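Local coordinates for Lmo0325 protein (PDB 4RYK) that is a putative transcriptional regulator of the Rgg family that probably binds DNA through a helix-turn-helix domain and pairs with a second copy in the crystal, at the interface of chains A and B. Residues are numbered along the deposited sequence; one frame, centred on the assembly and turned at random. Chains: chain A/B, Lmo0325 protein.

The interface of chains A and B. Residues chain A 79-80, 116; chain B 58, 61.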
ATOM      1  N   ASP A  79     -13.587  -4.754   2.970  1.00 78.88           N
ATOM      2  CA  ASP A  79     -14.913  -5.202   3.431  1.00 84.05           C
ATOM      3  C   ASP A  79     -14.815  -6.446   4.333  1.00 72.73           C
ATOM      4  O   ASP A  79     -15.241  -6.454   5.483  1.00 71.55           O
ATOM      5  CB  ASP A  79     -15.734  -5.542   2.153  1.00 87.39           C
ATOM      6  CG  ASP A  79     -17.252  -5.640   2.378  1.00 95.58           C
ATOM      7  OD1 ASP A  79     -17.812  -5.174   3.426  1.00 97.72           O
ATOM      8  OD2 ASP A  79     -17.878  -6.189   1.429  1.00 84.42           O
ATOM      9  N   ASP A  80     -14.207  -7.481   3.765  1.00 64.34           N
ATOM     10  CA  ASP A  80     -14.127  -8.811   4.361  1.00 56.74           C
ATOM     11  C   ASP A  80     -12.858  -8.821   5.191  1.00 50.97           C
ATOM     12  O   ASP A  80     -11.775  -8.678   4.689  1.00 48.38           O
ATOM     13  CB  ASP A  80     -14.124  -9.827   3.212  1.00 57.22           C
ATOM     14  CG  ASP A  80     -13.795 -11.252   3.644  1.00 56.87           C
ATOM     15  OD1 ASP A  80     -13.502 -11.529   4.815  1.00 57.28           O
ATOM     16  OD2 ASP A  80     -13.822 -12.107   2.750  1.00 57.83           O
ATOM     17  N   ARG A 116     -11.725 -21.646   4.250  1.00 41.67           N
ATOM     18  CA  ARG A 116     -11.417 -20.748   5.368  1.00 41.09           C
ATOM     19  C   ARG A 116     -11.737 -21.403   6.671  1.00 39.36           C
ATOM     20  O   ARG A 116     -10.962 -21.300   7.636  1.00 40.89           O
ATOM     21  CB  ARG A 116     -12.150 -19.430   5.212  1.00 41.67           C
ATOM     22  CG  ARG A 116     -11.531 -18.584   4.115  1.00 39.62           C
ATOM     23  CD  ARG A 116     -12.250 -17.258   3.971  1.00 41.64           C
ATOM     24  NE  ARG A 116     -11.644 -16.322   3.008  1.00 40.42           N
ATOM     25  CZ  ARG A 116     -12.034 -15.054   2.917  1.00 42.04           C
ATOM     26  NH1 ARG A 116     -13.001 -14.603   3.711  1.00 39.51           N
ATOM     27  NH2 ARG A 116     -11.494 -14.237   2.026  1.00 42.08           N
TER
ATOM     28  N   LYS B  58     -17.331 -10.808  -2.466  1.00 38.90           N
ATOM     29  CA  LYS B  58     -17.102 -11.589  -1.281  1.00 41.73           C
ATOM     30  C   LYS B  58     -17.249 -13.071  -1.568  1.00 38.91           C
ATOM     31  O   LYS B  58     -16.522 -13.895  -1.038  1.00 37.90           O
ATOM     32  CB  LYS B  58     -18.060 -11.177  -0.148  1.00 50.51           C
ATOM     33  CG  LYS B  58     -17.349 -10.940   1.158  1.00 61.08           C
ATOM     34  CD  LYS B  58     -18.264 -11.096   2.389  1.00 72.10           C
ATOM     35  CE  LYS B  58     -19.260  -9.952   2.497  1.00 75.19           C
ATOM     36  NZ  LYS B  58     -18.540  -8.646   2.447  1.00 79.73           N
HETATM   37  N   MSE B  61     -14.101 -14.184  -3.061  1.00 35.30           N
HETATM   38  CA  MSE B  61     -12.928 -13.852  -2.246  1.00 36.33           C
HETATM   39  C   MSE B  61     -11.917 -12.970  -2.946  1.00 35.42           C
HETATM   40  O   MSE B  61     -10.692 -13.219  -2.918  1.00 37.28           O
HETATM   41  CB  MSE B  61     -12.255 -15.146  -1.828  1.00 41.75           C
HETATM   42  CG  MSE B  61     -12.944 -15.654  -0.579  1.00 56.97           C
HETATM   43 SE   MSE B  61     -14.000 -17.131  -1.250  1.00 74.97          SE
HETATM   44  CE  MSE B  61     -12.431 -18.381  -1.251  1.00 58.25           C
TER
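B:Lys58 reaches across to A:Asp79 and A:Asp80, while B:Met61 lies against A:Arg116. The protein is an Rgg-type regulator, with a helix-turn-helix domain of the XRE class ahead of an all-helical C-terminal region. Here the end of helix 50-60 and the residue that follows it meet the loop before helix 82-91 and helix 113-132 of the other chain. The two-fold symmetric interface repeats the patch with the chains exchanged, which suits a dimeric regulator, although the structure alone does not prove this pairing in the cell.

The charged link across the chains is a salt bridge, with the ammonium NZ of B:Lys58 2.7 Å from the carboxylate OD2 of A:Asp79, a distance that also fits a hydrogen bond. The two side chains meet at about a right angle. Bends at chi3 and chi4 (-71° and -53°) turn the end of the lysine toward A:Asp79. A:Asp79 is poorly ordered, so this bridge may be mobile. Lysine suits the place because its methylenes can pack while its charged end travels on to an acid.

Within chain A, the short A:Asp80 holds its carboxylate in plane at the edge of the A:Arg116 guanidinium. NH1 donates to OD2 at 2.8 Å, and that oxygen accepts through its syn lone pair. Longer, weak bonds run from NH1 to OD1 and from NH2 to OD2. The pairing restrains the guanidinium and probably offsets its charge beside the partner chain.

Carbon packing accompanies the charged contacts. CG of B:Lys58 lies 4.0 Å from CB of A:Asp80. CG of B:Met61, a selenomethionine, rests over one face of the guanidinium, 3.7 Å from CZ, with the polar NH2 close by at 3.3 Å. This is van der Waals packing of a slim methylene on a flat cation; beyond CG the chain turns its selenium and methyl away. The straight arginine chain (chi2 -179°) carries the guanidinium from helix 113-132 to where it can bond at an edge and be packed on a face at once.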